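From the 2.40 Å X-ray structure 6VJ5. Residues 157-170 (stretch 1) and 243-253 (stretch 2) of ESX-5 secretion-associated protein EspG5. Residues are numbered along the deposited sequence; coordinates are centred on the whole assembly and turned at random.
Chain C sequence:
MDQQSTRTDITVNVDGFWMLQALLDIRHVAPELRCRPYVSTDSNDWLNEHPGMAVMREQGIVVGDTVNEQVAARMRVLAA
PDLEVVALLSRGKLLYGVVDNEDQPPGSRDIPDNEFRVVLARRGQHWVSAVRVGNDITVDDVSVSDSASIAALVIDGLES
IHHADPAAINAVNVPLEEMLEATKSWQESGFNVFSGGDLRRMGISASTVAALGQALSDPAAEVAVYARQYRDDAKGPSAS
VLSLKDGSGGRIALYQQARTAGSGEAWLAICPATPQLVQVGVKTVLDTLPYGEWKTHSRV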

# COMPACT_ATOMS: atom_id res chain seq x y z
N GLY C 157 17.83 28.69 9.37
CA GLY C 157 16.45 28.33 9.09
C GLY C 157 15.49 28.87 10.14
O GLY C 157 14.37 29.28 9.82
N LEU C 158 15.92 28.87 11.40
CA LEU C 158 15.06 29.36 12.47
C LEU C 158 14.89 30.87 12.39
O LEU C 158 13.76 31.37 12.45
N GLU C 159 15.99 31.60 12.23
CA GLU C 159 15.89 33.05 12.10
C GLU C 159 15.05 33.45 10.89
O GLU C 159 14.39 34.50 10.91
N SER C 160 15.05 32.63 9.83
CA SER C 160 14.22 32.95 8.68
C SER C 160 12.73 32.89 8.99
O SER C 160 11.93 33.39 8.20
N ILE C 161 12.35 32.31 10.12
CA ILE C 161 10.97 32.28 10.57
C ILE C 161 10.68 33.40 11.56
O ILE C 161 9.68 34.10 11.44
N HIS C 162 11.57 33.58 12.54
CA HIS C 162 11.33 34.52 13.63
C HIS C 162 12.67 34.83 14.29
O HIS C 162 13.41 33.91 14.64
N HIS C 163 12.96 36.11 14.46
CA HIS C 163 14.21 36.51 15.09
C HIS C 163 14.03 36.53 16.60
O HIS C 163 12.99 36.98 17.11
N ALA C 164 15.05 36.06 17.31
CA ALA C 164 15.01 36.03 18.77
C ALA C 164 16.44 36.02 19.29
O ALA C 164 17.34 35.50 18.65
N ASP C 165 16.62 36.62 20.44
CA ASP C 165 17.91 36.66 21.10
C ASP C 165 17.97 35.62 22.21
O ASP C 165 16.93 35.23 22.75
N PRO C 166 19.16 35.13 22.55
CA PRO C 166 19.27 34.16 23.64
C PRO C 166 18.55 34.63 24.90
O PRO C 166 18.79 35.74 25.39
N ALA C 167 17.67 33.78 25.41
CA ALA C 167 16.97 34.11 26.65
C ALA C 167 17.97 34.35 27.77
O ALA C 167 19.08 33.80 27.78
N ALA C 168 17.58 35.20 28.72
CA ALA C 168 18.42 35.52 29.87
C ALA C 168 18.10 34.52 30.97
O ALA C 168 17.32 34.77 31.89
N ILE C 169 18.73 33.34 30.86
CA ILE C 169 18.52 32.27 31.82
C ILE C 169 19.87 31.78 32.31
O ILE C 169 20.92 32.04 31.71
N ASN C 170 19.83 31.00 33.39
CA ASN C 170 21.02 30.41 34.00
C ASN C 170 21.05 28.92 33.63
O ASN C 170 20.20 28.15 34.07
N SER C 243 16.06 20.75 21.25
CA SER C 243 14.86 21.56 21.04
C SER C 243 15.20 23.02 21.31
O SER C 243 15.66 23.37 22.40
N LEU C 244 14.95 23.87 20.31
CA LEU C 244 15.03 25.31 20.46
C LEU C 244 13.61 25.88 20.45
O LEU C 244 12.77 25.45 19.65
N LYS C 245 13.36 26.84 21.33
CA LYS C 245 12.04 27.46 21.45
C LYS C 245 12.17 28.96 21.65
O LYS C 245 13.04 29.42 22.40
N ASP C 246 11.28 29.71 21.00
CA ASP C 246 11.29 31.17 21.03
C ASP C 246 10.11 31.69 21.85
O ASP C 246 8.98 31.73 21.37
N GLY C 247 10.39 32.12 23.09
CA GLY C 247 9.40 32.72 23.94
C GLY C 247 9.62 34.22 24.13
O GLY C 247 10.62 34.79 23.70
N SER C 248 8.64 34.85 24.79
CA SER C 248 8.74 36.27 25.09
C SER C 248 10.10 36.62 25.68
O SER C 248 10.69 37.66 25.35
N GLY C 249 10.61 35.77 26.57
CA GLY C 249 11.86 35.99 27.24
C GLY C 249 13.09 35.55 26.48
O GLY C 249 14.17 35.50 27.07
N GLY C 250 12.96 35.23 25.20
CA GLY C 250 14.10 34.86 24.38
C GLY C 250 14.06 33.39 23.98
O GLY C 250 13.13 32.65 24.30
N ARG C 251 15.12 33.01 23.28
CA ARG C 251 15.24 31.68 22.70
C ARG C 251 15.99 30.75 23.64
O ARG C 251 17.10 31.07 24.08
N ILE C 252 15.39 29.60 23.93
CA ILE C 252 15.94 28.62 24.86
C ILE C 252 16.30 27.36 24.10
O ILE C 252 15.68 27.01 23.09
N ALA C 253 17.32 26.66 24.60
CA ALA C 253 17.79 25.41 24.02
C ALA C 253 17.70 24.31 25.07
O ALA C 253 18.17 24.49 26.20

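Arg 251 is the hub of this contact. Its CA-to-CB bond points sideways, but the long chain (chi1 t, chi2 t, chi3 m) carries the guanidinium to stretch 1, where its charge is well matched. Within its own hairpin, Arg 251 NE donates to Asp 246 OD1 at 2.6 Å and Arg 251 NH2 to Asp 246 OD2 at 2.9 Å, a two-pronged salt bridge; across the stretches, Arg 251 NH1 donates to Glu 159 OE2 at 3.1 Å, a second salt bridge. Glu 159 (m, m) starts sideways too, its length letting the carboxylate come nearer. Arg 251 NH2 also lies 3.0 Å from His 162 O.

Asp 246 (m) points toward stretch 1, and its OD2 accepts a further hydrogen bond, from His 162 ND1 at 3.0 Å, met at the edge of the imidazole; His 162 is t. Small and apolar, Ala 164 lays its CB over one guanidinium face, while Leu 158 (t, p) covers the opposite face with CD2, which also meets Leu 244 CD1 at 3.9 Å.

Farther along, the backbone takes over: Arg 251 N donates to Asp 165 O at 2.9 Å, and Ala 167 N to Arg 251 O at 3.1 Å. Ala 167 CB fits against Ile 252 CG1 at 3.8 Å. At Gly 250 any CB would clash with Ala 167 CA and Asp 165 O.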

# COMPACT_ATOMS: atom_id res chain seq x y z
CB LEU C 158 15.64 28.94 13.82
CG LEU C 158 14.84 29.35 15.05
CD1 LEU C 158 13.37 29.01 14.87
CD2 LEU C 158 15.40 28.67 16.29
CB GLU C 159 17.29 33.68 11.99
CG GLU C 159 18.19 33.44 13.20
CD GLU C 159 17.89 34.37 14.36
OE1 GLU C 159 16.86 35.07 14.32
OE2 GLU C 159 18.69 34.42 15.33
CB SER C 160 14.52 31.99 7.52
OG SER C 160 13.96 30.71 7.74
CB ILE C 161 10.63 30.90 11.19
CG1 ILE C 161 10.75 29.80 10.13
CG2 ILE C 161 9.24 30.91 11.80
CD1 ILE C 161 10.74 28.40 10.71
CB HIS C 162 10.35 33.93 14.64
CG HIS C 162 10.21 34.74 15.89
ND1 HIS C 162 11.03 34.56 16.99
CD2 HIS C 162 9.34 35.72 16.23
CE1 HIS C 162 10.67 35.40 17.94
NE2 HIS C 162 9.65 36.12 17.51
CB HIS C 163 14.68 37.87 14.61
CG HIS C 163 15.98 38.29 15.21
ND1 HIS C 163 16.06 39.10 16.32
CD2 HIS C 163 17.25 37.97 14.88
CE1 HIS C 163 17.33 39.28 16.64
NE2 HIS C 163 18.08 38.61 15.78
CB ALA C 164 14.24 34.81 19.28
CB ASP C 165 18.16 38.05 21.69
CG ASP C 165 18.29 39.13 20.62
OD1 ASP C 165 19.11 38.97 19.69
OD2 ASP C 165 17.56 40.15 20.70
CB PRO C 166 20.79 34.05 23.86
CG PRO C 166 21.39 34.40 22.53
CD PRO C 166 20.46 35.42 21.91
CB ALA C 167 16.00 32.99 27.04
CB ALA C 168 18.19 36.96 30.32
CB ILE C 169 17.71 31.10 31.22
CG1 ILE C 169 18.59 30.24 30.33
CG2 ILE C 169 16.53 31.62 30.43
CD1 ILE C 169 18.00 28.86 30.07
CB ASN C 170 21.01 30.60 35.51
CG ASN C 170 20.70 32.03 35.91
OD1 ASN C 170 19.56 32.35 36.24
ND2 ASN C 170 21.71 32.89 35.88
CB SER C 243 13.73 21.10 21.96
OG SER C 243 12.61 21.95 21.82
CB LEU C 244 15.83 25.95 19.33
CG LEU C 244 17.22 25.38 19.05
CD1 LEU C 244 17.91 26.26 18.01
CD2 LEU C 244 18.04 25.28 20.30
CB LYS C 245 11.25 26.86 22.61
CG LYS C 245 11.04 25.36 22.54
CD LYS C 245 10.35 24.84 23.80
CE LYS C 245 10.24 23.33 23.78
NZ LYS C 245 9.37 22.85 22.68
CB ASP C 246 11.21 31.75 19.62
CG ASP C 246 12.50 31.63 18.87
OD1 ASP C 246 13.43 31.00 19.41
OD2 ASP C 246 12.59 32.17 17.74
CB SER C 248 7.64 36.69 26.07
OG SER C 248 6.36 36.42 25.55
CB ARG C 251 15.95 31.75 21.35
CG ARG C 251 16.11 30.40 20.66
CD ARG C 251 16.70 30.60 19.27
NE ARG C 251 15.78 31.32 18.40
CZ ARG C 251 16.16 32.04 17.35
NH1 ARG C 251 17.45 32.14 17.05
NH2 ARG C 251 15.25 32.67 16.61
CB ILE C 252 14.93 28.30 25.99
CG1 ILE C 252 14.44 29.60 26.64
CG2 ILE C 252 15.55 27.37 27.01
CD1 ILE C 252 13.42 29.39 27.75
CB ALA C 253 19.24 25.53 23.53